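Local coordinates for protein pyridoxal kinase (Entamoeba histolytica, PDB 4S1H) that probably catalyses the ATP-dependent phosphorylation of pyridoxal to pyridoxal 5'-phosphate and binds ADP together with magnesium ions, at residues 7-11 with 81-85; 112-118 with 145-150; 138-144 with 175-181. All blocks are in the same frame, centred on the assembly; numbering follows the deposited sequence.

Contact 1 (7-11 with 81-85); sequences TISSY and TGYFP
Residues 7-9 are extended and finish strand 5-9, while 81-85 begins at the end of the parallel strand 78-81 and turns into the loop before helix 87-100. These are neighbouring strands of the mixed central sheet of a ribokinase-like fold, meeting at their C-terminal ends. Ile8 pairs with Thr81 (CA-CA 4.8 Å) and Ser9 lies level with Gly82 (CA-CA 4.5 Å); beyond the bridge the paths diverge, with end-to-end directions 45° apart. Gly82 N donates to Ile8 O at 2.9 Å, and Thr81 CA approaches the same oxygen at 3.3 Å as a CA-H...O contact. Ladder bonding then passes to a side chain: Ser9, chi1 t, accepts from Tyr83 N at OG, 3.1 Å away. Serine suits this place because its short hydroxyl can stand in for a backbone carbonyl, and glycine suits position 82 because an ideal CB there would lie just 2.2 Å from Ser9 OG. Ile8 (m, t) shares a sheet face with Thr81 and supplies a branched apolar surface for Phe84 (chi1 m), whose ring also packs on helices 87-100 and 124-133. Ser10, which binds pyridoxal 5'-phosphate in another structure of this protein, follows directly, so the strand end leads into the pyridoxal 5'-phosphate site. There Ser10 OG, in rotamer p, lies 3.8 Å from Tyr83 CB.

Contact 2 (112-118 with 145-150); sequences PILGDNG and TELSFL. With MG (magnesium ion), chain E.
Pro112 starts an irregular stretch that runs past the first turns of helix 144-151, its ring directed at the helix so that CG meets Leu150 CD1 at 3.9 Å. Ile113 turns its side chain away, and Leu114 (m, t) points back: its CD1 lies 4.1 Å from both Phe149 CB and Leu150 CD2, an apolar wedge between residues on one face of the helix. Leu114 CA is level with Glu146 CA (5.8 Å). Glu146 (m, t, chi3 -18°) points toward the loop, and its OE2 accepts from Leu114 N (2.9 Å) and Gly115 N (3.3 Å); a carboxylate oxygen is well suited to gather two successive amides. Gly115 is nearly fully extended (phi 172°, psi -172°), and a CB here would come within 3.3 Å of Phe149 CE2. Residues 115-116 form one arm of a small β-hairpin with 119-120, set over the nucleotide site of this ribokinase-like fold. The CA-to-CB bond of Asp116 (chi1 t) points away from the helix; OD2 binds magnesium at 2.2 Å, while OD1 accepts from Asn117 N (2.8 Å) and from a water (2.8 Å) that in turn accepts from Thr145 N (3.0 Å), an amide in the first helical turn. Asn117 (53°, 38°) and Gly118 (72°, 8°) take the left-handed conformations of a type I' turn, which asparagine and glycine tolerate well. Gly118 CA stands 5.3 Å from Thr145 CA, and Gly118 N donates to Thr145 OG1 (chi1 m) at 2.9 Å.

Contact 3 (138-144 with 175-181); sequences DIITPNA and VILVTSI. With MG (magnesium ion), chain D; ADP (adenosine-5'-diphosphate), chain C.
This is a backbone pairing at the edge of the central sheet, where strand 139-140 and the loop after it run alongside strand 175-183 in the same direction (12° apart); the two helices between them make the connection a β-α-β crossover. Ile140 N donates to Val175 O (3.1 Å), Leu177 N to Ile140 O (2.9 Å), Thr179 N to Pro142 O (2.9 Å) and, weakly, Ala144 N to Ser180 O (3.0 Å). Proline, lacking an amide hydrogen, still offers its carbonyl. Branched side chains fill the core: Ile140 CG1 meets Ile176 CG1 at 3.8 Å. Asn143 (chi1 p) N-caps helix 144-151 through OD1 to Glu146 N, and its ND2 donates to ADP O1B (3.1 Å). Thr179 OG1 and Ser180 OG, both chi1 p, donate to ADP O1A (2.6 and 2.7 Å). Thr141 O binds magnesium at 2.1 Å, and Asp111 OD1 is a further ligand of that ion. Side-chain amide and hydroxyls thus meet the diphosphate directly, and this magnesium through its waters, without a basic side chain from these segments.

Contact 1 closes before the other two open, whereas contacts 2 and 3 interlock along the chain: strand 139-140 of contact 3 leads straight into helix 144-151 of contact 2. Their centres lie about 10 Å apart, joined by a probable hydrogen bond from Asn143 ND2 to Gly115 O (2.9 Å) and by packing of Leu147 CD2 on Val178 CG2 (3.8 Å). Contact 1 is about 15 Å from contact 2 and 17 Å from contact 3, centre to centre, yet Gly82 C touches Ile113 CG1 (3.7 Å). Contacts 1 and 3 reach the same central sheet. Together they link the pyridoxal phosphate side, marked by Ser10, to the magnesium and ADP side of the active site.

Contact 1 (7-11 with 81-85)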
loop_
_atom_site.group_PDB
_atom_site.type_symbol
_atom_site.label_atom_id
_atom_site.label_comp_id
_atom_site.label_asym_id
_atom_site.label_seq_id
_atom_site.Cartn_x
_atom_site.Cartn_y
_atom_site.Cartn_z
ATOM N N THR A 7 3.868 -1.677 10.733
ATOM C CA THR A 7 2.881 -0.607 10.880
ATOM C C THR A 7 1.479 -1.173 10.752
ATOM O O THR A 7 1.136 -1.896 9.792
ATOM C CB THR A 7 3.137 0.583 9.924
ATOM O OG1 THR A 7 1.989 1.442 9.918
ATOM C CG2 THR A 7 3.411 0.132 8.539
ATOM N N ILE A 8 0.676 -0.859 11.741
ATOM C CA ILE A 8 -0.658 -1.399 11.919
ATOM C C ILE A 8 -1.621 -0.240 11.888
ATOM O O ILE A 8 -1.645 0.590 12.823
ATOM C CB ILE A 8 -0.751 -2.163 13.277
ATOM C CG1 ILE A 8 0.276 -3.300 13.353
ATOM C CG2 ILE A 8 -2.170 -2.634 13.540
ATOM C CD1 ILE A 8 0.428 -3.942 14.723
ATOM N N SER A 9 -2.421 -0.130 10.843
ATOM C CA SER A 9 -3.323 0.998 10.694
ATOM C C SER A 9 -4.337 0.731 9.584
ATOM O O SER A 9 -4.386 -0.378 9.027
ATOM C CB SER A 9 -2.551 2.299 10.435
ATOM O OG SER A 9 -3.417 3.425 10.530
ATOM N N SER A 10 -5.155 1.713 9.284
ATOM C CA SER A 10 -6.297 1.546 8.397
ATOM C C SER A 10 -5.888 1.494 6.937
ATOM O O SER A 10 -4.772 1.842 6.577
ATOM C CB SER A 10 -7.256 2.724 8.570
ATOM O OG SER A 10 -6.532 3.946 8.458
ATOM N N TYR A 11 -6.807 1.035 6.087
ATOM C CA TYR A 11 -6.586 0.970 4.649
ATOM C C TYR A 11 -7.820 1.475 3.907
ATOM O O TYR A 11 -8.946 1.103 4.266
ATOM C CB TYR A 11 -6.238 -0.464 4.219
ATOM C CG TYR A 11 -6.031 -0.574 2.742
ATOM C CD1 TYR A 11 -4.806 -0.319 2.194
ATOM C CD2 TYR A 11 -7.089 -0.887 1.892
ATOM C CE1 TYR A 11 -4.597 -0.357 0.834
ATOM C CE2 TYR A 11 -6.902 -0.959 0.514
ATOM C CZ TYR A 11 -5.644 -0.722 0.003
ATOM O OH TYR A 11 -5.400 -0.754 -1.349
ATOM N N THR A 81 1.611 2.398 15.148
ATOM C CA THR A 81 0.204 2.098 15.163
ATOM C C THR A 81 -0.568 3.333 14.820
ATOM O O THR A 81 -0.153 4.477 15.167
ATOM C CB THR A 81 -0.255 1.443 16.484
ATOM O OG1 THR A 81 -0.112 2.400 17.533
ATOM C CG2 THR A 81 0.535 0.180 16.822
ATOM N N GLY A 82 -1.706 3.136 14.154
ATOM C CA GLY A 82 -2.605 4.191 13.764
ATOM C C GLY A 82 -4.017 3.894 14.178
ATOM O O GLY A 82 -4.327 3.747 15.395
ATOM N N TYR A 83 -4.890 3.817 13.181
ATOM C CA TYR A 83 -6.319 3.691 13.406
ATOM C C TYR A 83 -6.706 2.269 13.759
ATOM O O TYR A 83 -6.237 1.338 13.104
ATOM C CB TYR A 83 -7.107 4.119 12.168
ATOM C CG TYR A 83 -8.593 3.961 12.308
ATOM C CD1 TYR A 83 -9.362 4.952 12.937
ATOM C CD2 TYR A 83 -9.245 2.832 11.827
ATOM C CE1 TYR A 83 -10.734 4.804 13.076
ATOM C CE2 TYR A 83 -10.605 2.687 11.952
ATOM C CZ TYR A 83 -11.347 3.666 12.570
ATOM O OH TYR A 83 -12.703 3.529 12.696
ATOM N N PHE A 84 -7.545 2.121 14.791
ATOM C CA PHE A 84 -8.194 0.852 15.078
ATOM C C PHE A 84 -9.713 1.036 15.102
ATOM O O PHE A 84 -10.215 1.987 15.711
ATOM C CB PHE A 84 -7.745 0.303 16.415
ATOM C CG PHE A 84 -6.298 -0.025 16.484
ATOM C CD1 PHE A 84 -5.839 -1.290 16.177
ATOM C CD2 PHE A 84 -5.392 0.920 16.967
ATOM C CE1 PHE A 84 -4.499 -1.583 16.282
ATOM C CE2 PHE A 84 -4.052 0.616 17.106
ATOM C CZ PHE A 84 -3.600 -0.637 16.758
ATOM N N PRO A 85 -10.458 0.138 14.464
ATOM C CA PRO A 85 -11.919 0.253 14.460
ATOM C C PRO A 85 -12.579 -0.276 15.737
ATOM O O PRO A 85 -13.737 0.066 16.002
ATOM C CB PRO A 85 -12.332 -0.583 13.228
ATOM C CG PRO A 85 -11.286 -1.612 13.116
ATOM C CD PRO A 85 -10.014 -0.940 13.547
#

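Contact 2 (112-118 with 145-150)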
loop_
_atom_site.group_PDB
_atom_site.type_symbol
_atom_site.label_atom_id
_atom_site.label_comp_id
_atom_site.label_asym_id
_atom_site.label_seq_id
_atom_site.Cartn_x
_atom_site.Cartn_y
_atom_site.Cartn_z
ATOM N N PRO A 112 -2.251 7.972 17.985
ATOM C CA PRO A 112 -3.619 7.683 18.386
ATOM C C PRO A 112 -4.572 8.415 17.449
ATOM O O PRO A 112 -4.465 9.614 17.293
ATOM C CB PRO A 112 -3.679 8.212 19.808
ATOM C CG PRO A 112 -2.675 9.311 19.863
ATOM C CD PRO A 112 -1.623 8.991 18.825
ATOM N N ILE A 113 -5.468 7.677 16.815
ATOM C CA ILE A 113 -6.454 8.237 15.890
ATOM C C ILE A 113 -7.808 8.098 16.546
ATOM O O ILE A 113 -8.412 7.032 16.576
ATOM C CB ILE A 113 -6.472 7.533 14.518
ATOM C CG1 ILE A 113 -5.054 7.408 13.968
ATOM C CG2 ILE A 113 -7.390 8.277 13.557
ATOM C CD1 ILE A 113 -4.320 8.718 13.799
ATOM N N LEU A 114 -8.274 9.197 17.091
ATOM C CA LEU A 114 -9.521 9.188 17.836
ATOM C C LEU A 114 -10.513 10.240 17.349
ATOM O O LEU A 114 -11.720 10.006 17.382
ATOM C CB LEU A 114 -9.254 9.375 19.320
ATOM C CG LEU A 114 -8.338 8.353 19.980
ATOM C CD1 LEU A 114 -8.103 8.768 21.413
ATOM C CD2 LEU A 114 -8.961 6.979 19.930
ATOM N N GLY A 115 -10.030 11.391 16.901
ATOM C CA GLY A 115 -10.948 12.449 16.469
ATOM C C GLY A 115 -10.247 13.753 16.169
ATOM O O GLY A 115 -9.029 13.846 16.157
ATOM N N ASP A 116 -11.044 14.773 15.928
ATOM C CA ASP A 116 -10.531 16.095 15.622
ATOM C C ASP A 116 -11.640 17.106 15.838
ATOM O O ASP A 116 -12.824 16.752 15.897
ATOM C CB ASP A 116 -10.043 16.150 14.166
ATOM C CG ASP A 116 -8.964 17.198 13.939
ATOM O OD1 ASP A 116 -8.692 18.018 14.859
ATOM O OD2 ASP A 116 -8.352 17.171 12.840
ATOM N N ASN A 117 -11.254 18.371 15.962
ATOM C CA ASN A 117 -12.221 19.470 16.147
ATOM C C ASN A 117 -13.186 19.220 17.323
ATOM O O ASN A 117 -14.382 19.512 17.248
ATOM C CB ASN A 117 -12.969 19.704 14.825
ATOM C CG ASN A 117 -12.029 19.990 13.667
ATOM O OD1 ASN A 117 -12.240 19.486 12.573
ATOM N ND2 ASN A 117 -10.971 20.775 13.909
ATOM N N GLY A 118 -12.651 18.637 18.391
ATOM C CA GLY A 118 -13.421 18.304 19.589
ATOM C C GLY A 118 -14.412 17.153 19.504
ATOM O O GLY A 118 -15.152 16.927 20.462
ATOM N N THR A 145 -7.250 17.470 20.101
ATOM C CA THR A 145 -8.460 16.752 20.467
ATOM C C THR A 145 -8.150 15.372 21.064
ATOM O O THR A 145 -8.738 14.960 22.073
ATOM C CB THR A 145 -9.379 16.598 19.241
ATOM O OG1 THR A 145 -9.860 17.893 18.850
ATOM C CG2 THR A 145 -10.576 15.733 19.564
ATOM N N GLU A 146 -7.232 14.675 20.404
ATOM C CA GLU A 146 -6.828 13.349 20.821
ATOM C C GLU A 146 -6.148 13.405 22.182
ATOM O O GLU A 146 -6.465 12.583 23.054
ATOM C CB GLU A 146 -5.999 12.662 19.740
ATOM C CG GLU A 146 -6.875 12.359 18.548
ATOM C CD GLU A 146 -6.154 12.217 17.242
ATOM O OE1 GLU A 146 -4.992 12.682 17.130
ATOM O OE2 GLU A 146 -6.795 11.610 16.340
ATOM N N LEU A 147 -5.262 14.390 22.383
ATOM C CA LEU A 147 -4.668 14.627 23.699
ATOM C C LEU A 147 -5.726 14.834 24.779
ATOM O O LEU A 147 -5.627 14.275 25.864
ATOM C CB LEU A 147 -3.676 15.811 23.666
ATOM C CG LEU A 147 -2.898 16.121 24.949
ATOM C CD1 LEU A 147 -2.004 14.944 25.365
ATOM C CD2 LEU A 147 -2.038 17.355 24.752
ATOM N N SER A 148 -6.759 15.615 24.477
ATOM C CA SER A 148 -7.844 15.814 25.413
ATOM C C SER A 148 -8.595 14.517 25.743
ATOM O O SER A 148 -8.922 14.257 26.908
ATOM C CB SER A 148 -8.796 16.865 24.848
ATOM O OG SER A 148 -9.859 17.120 25.723
ATOM N N PHE A 149 -8.861 13.699 24.738
ATOM C CA PHE A 149 -9.516 12.400 24.952
ATOM C C PHE A 149 -8.660 11.419 25.748
ATOM O O PHE A 149 -9.206 10.608 26.477
ATOM C CB PHE A 149 -9.930 11.728 23.621
ATOM C CG PHE A 149 -11.022 12.451 22.867
ATOM C CD1 PHE A 149 -12.006 13.182 23.539
ATOM C CD2 PHE A 149 -11.096 12.369 21.474
ATOM C CE1 PHE A 149 -13.009 13.845 22.846
ATOM C CE2 PHE A 149 -12.106 13.034 20.780
ATOM C CZ PHE A 149 -13.061 13.770 21.466
ATOM N N LEU A 150 -7.344 11.492 25.607
ATOM C CA LEU A 150 -6.457 10.589 26.314
ATOM C C LEU A 150 -6.236 10.981 27.763
ATOM O O LEU A 150 -5.744 10.157 28.535
ATOM C CB LEU A 150 -5.099 10.516 25.613
ATOM C CG LEU A 150 -5.096 9.882 24.252
ATOM C CD1 LEU A 150 -3.766 10.178 23.556
ATOM C CD2 LEU A 150 -5.357 8.384 24.389
HETATM MG MG MG E . -6.367 17.867 12.198
HETATM O O HOH W 1 -7.702 18.680 17.436
HETATM O O HOH W 2 -6.117 18.718 14.041
HETATM O O HOH W 3 -6.627 16.986 10.232
#

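Contact 3 (138-144 with 175-181)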
loop_
_atom_site.group_PDB
_atom_site.type_symbol
_atom_site.label_atom_id
_atom_site.label_comp_id
_atom_site.label_asym_id
_atom_site.label_seq_id
_atom_site.Cartn_x
_atom_site.Cartn_y
_atom_site.Cartn_z
ATOM N N ASP A 138 7.349 5.004 22.661
ATOM C CA ASP A 138 8.502 5.878 22.800
ATOM C C ASP A 138 8.157 7.343 22.479
ATOM O O ASP A 138 8.758 8.267 23.021
ATOM C CB ASP A 138 9.610 5.343 21.923
ATOM C CG ASP A 138 10.093 3.980 22.395
ATOM O OD1 ASP A 138 10.865 3.939 23.402
ATOM O OD2 ASP A 138 9.627 2.964 21.845
ATOM N N ILE A 139 7.184 7.535 21.595
ATOM C CA ILE A 139 6.680 8.828 21.196
ATOM C C ILE A 139 5.229 8.675 20.778
ATOM O O ILE A 139 4.837 7.644 20.151
ATOM C CB ILE A 139 7.539 9.425 20.080
ATOM C CG1 ILE A 139 7.066 10.807 19.693
ATOM C CG2 ILE A 139 7.558 8.502 18.852
ATOM C CD1 ILE A 139 8.019 11.538 18.783
ATOM N N ILE A 140 4.420 9.677 21.074
ATOM C CA ILE A 140 3.051 9.699 20.606
ATOM C C ILE A 140 2.793 10.976 19.829
ATOM O O ILE A 140 3.385 12.015 20.151
ATOM C CB ILE A 140 2.018 9.477 21.723
ATOM C CG1 ILE A 140 1.997 10.625 22.747
ATOM C CG2 ILE A 140 2.299 8.168 22.448
ATOM C CD1 ILE A 140 0.804 10.523 23.681
ATOM N N THR A 141 1.878 10.927 18.853
ATOM C CA THR A 141 1.618 12.058 17.927
ATOM C C THR A 141 0.134 12.446 17.817
ATOM O O THR A 141 -0.433 12.471 16.694
ATOM C CB THR A 141 2.196 11.748 16.534
ATOM O OG1 THR A 141 1.631 10.521 16.072
ATOM C CG2 THR A 141 3.693 11.577 16.568
ATOM N N PRO A 142 -0.525 12.716 18.943
ATOM C CA PRO A 142 -1.912 13.145 18.884
ATOM C C PRO A 142 -2.058 14.595 18.395
ATOM O O PRO A 142 -1.172 15.420 18.635
ATOM C CB PRO A 142 -2.330 13.116 20.358
ATOM C CG PRO A 142 -1.077 13.492 21.088
ATOM C CD PRO A 142 0.012 12.803 20.319
ATOM N N ASN A 143 -3.203 14.920 17.805
ATOM C CA ASN A 143 -3.658 16.298 17.743
ATOM C C ASN A 143 -4.227 16.743 19.113
ATOM O O ASN A 143 -4.303 15.949 20.071
ATOM C CB ASN A 143 -4.644 16.517 16.573
ATOM C CG ASN A 143 -5.961 15.785 16.757
ATOM O OD1 ASN A 143 -6.394 15.519 17.880
ATOM N ND2 ASN A 143 -6.598 15.428 15.640
ATOM N N ALA A 144 -4.620 18.011 19.230
ATOM C CA ALA A 144 -5.095 18.531 20.509
ATOM C C ALA A 144 -6.344 17.800 21.013
ATOM O O ALA A 144 -6.470 17.513 22.203
ATOM C CB ALA A 144 -5.352 20.009 20.426
ATOM N N VAL A 175 7.974 11.108 25.103
ATOM C CA VAL A 175 7.881 12.214 24.147
ATOM C C VAL A 175 6.463 12.318 23.631
ATOM O O VAL A 175 5.867 11.320 23.249
ATOM C CB VAL A 175 8.860 12.086 22.982
ATOM C CG1 VAL A 175 8.805 13.333 22.109
ATOM C CG2 VAL A 175 10.282 11.828 23.472
ATOM N N ILE A 176 5.928 13.524 23.587
ATOM C CA ILE A 176 4.589 13.780 23.093
ATOM C C ILE A 176 4.708 14.907 22.099
ATOM O O ILE A 176 5.131 16.002 22.461
ATOM C CB ILE A 176 3.590 14.138 24.204
ATOM C CG1 ILE A 176 3.528 13.040 25.305
ATOM C CG2 ILE A 176 2.212 14.394 23.637
ATOM C CD1 ILE A 176 2.968 13.562 26.599
ATOM N N LEU A 177 4.350 14.644 20.850
ATOM C CA LEU A 177 4.295 15.626 19.809
ATOM C C LEU A 177 2.814 15.932 19.597
ATOM O O LEU A 177 2.082 15.128 19.047
ATOM C CB LEU A 177 4.926 15.066 18.510
ATOM C CG LEU A 177 5.132 16.074 17.405
ATOM C CD1 LEU A 177 6.187 17.112 17.769
ATOM C CD2 LEU A 177 5.506 15.387 16.103
ATOM N N VAL A 178 2.371 17.099 20.061
ATOM C CA VAL A 178 1.007 17.549 19.865
ATOM C C VAL A 178 0.977 18.268 18.524
ATOM O O VAL A 178 1.585 19.303 18.356
ATOM C CB VAL A 178 0.521 18.475 21.010
ATOM C CG1 VAL A 178 -0.972 18.691 20.834
ATOM C CG2 VAL A 178 0.828 17.869 22.365
ATOM N N THR A 179 0.318 17.664 17.553
ATOM C CA THR A 179 0.552 17.996 16.129
ATOM C C THR A 179 -0.200 19.249 15.709
ATOM O O THR A 179 0.121 19.844 14.668
ATOM C CB THR A 179 0.186 16.826 15.186
ATOM O OG1 THR A 179 -1.179 16.430 15.342
ATOM C CG2 THR A 179 1.066 15.630 15.472
ATOM N N SER A 180 -1.244 19.594 16.444
ATOM C CA SER A 180 -2.015 20.784 16.130
ATOM C C SER A 180 -2.778 21.270 17.326
ATOM O O SER A 180 -3.522 20.514 17.954
ATOM C CB SER A 180 -3.000 20.572 14.962
ATOM O OG SER A 180 -3.888 19.499 15.155
ATOM N N ILE A 181 -2.529 22.535 17.645
ATOM C CA ILE A 181 -3.256 23.293 18.649
ATOM C C ILE A 181 -3.646 24.596 17.961
ATOM O O ILE A 181 -2.784 25.327 17.489
ATOM C CB ILE A 181 -2.391 23.610 19.883
ATOM C CG1 ILE A 181 -1.845 22.335 20.521
ATOM C CG2 ILE A 181 -3.198 24.442 20.887
ATOM C CD1 ILE A 181 -0.633 22.557 21.412
HETATM MG MG MG D . -1.399 11.940 14.858
HETATM P PB ADP C . -4.668 15.055 12.219
HETATM O O1B ADP C . -5.749 15.985 12.720
HETATM O O2B ADP C . -4.980 14.448 10.861
HETATM O O3B ADP C . -4.226 14.104 13.288
HETATM P PA ADP C . -3.195 17.552 12.216
HETATM O O1A ADP C . -2.587 17.743 13.580
HETATM O O2A ADP C . -4.473 18.247 11.881
HETATM O O3A ADP C . -3.379 15.967 11.932
HETATM O "O5'" ADP C . -2.133 17.924 11.103
HETATM C "C5'" ADP C . -0.831 17.379 11.034
HETATM C "C4'" ADP C . 0.055 18.443 10.449
HETATM O "O4'" ADP C . -0.441 18.815 9.163
HETATM C "C3'" ADP C . 0.032 19.715 11.289
HETATM O "O3'" ADP C . 1.056 19.695 12.289
HETATM C "C2'" ADP C . 0.223 20.780 10.252
HETATM O "O2'" ADP C . 1.607 20.934 9.974
HETATM C "C1'" ADP C . -0.449 20.226 9.008
HETATM N N9 ADP C . -1.831 20.708 8.772
HETATM C C8 ADP C . -2.998 20.082 8.975
HETATM N N7 ADP C . -4.050 20.853 8.602
HETATM C C5 ADP C . -3.539 22.001 8.138
HETATM C C6 ADP C . -4.080 23.256 7.565
HETATM N N6 ADP C . -5.415 23.410 7.440
HETATM N N1 ADP C . -3.194 24.211 7.210
HETATM C C2 ADP C . -1.848 24.047 7.348
HETATM N N3 ADP C . -1.292 22.926 7.853
HETATM C C4 ADP C . -2.079 21.898 8.251
HETATM O O HOH W 4 -1.843 13.924 14.580
HETATM O O HOH W 5 -3.146 11.584 15.708
HETATM O O HOH W 6 0.537 12.340 13.654
HETATM O O HOH W 7 -2.282 11.438 12.892
#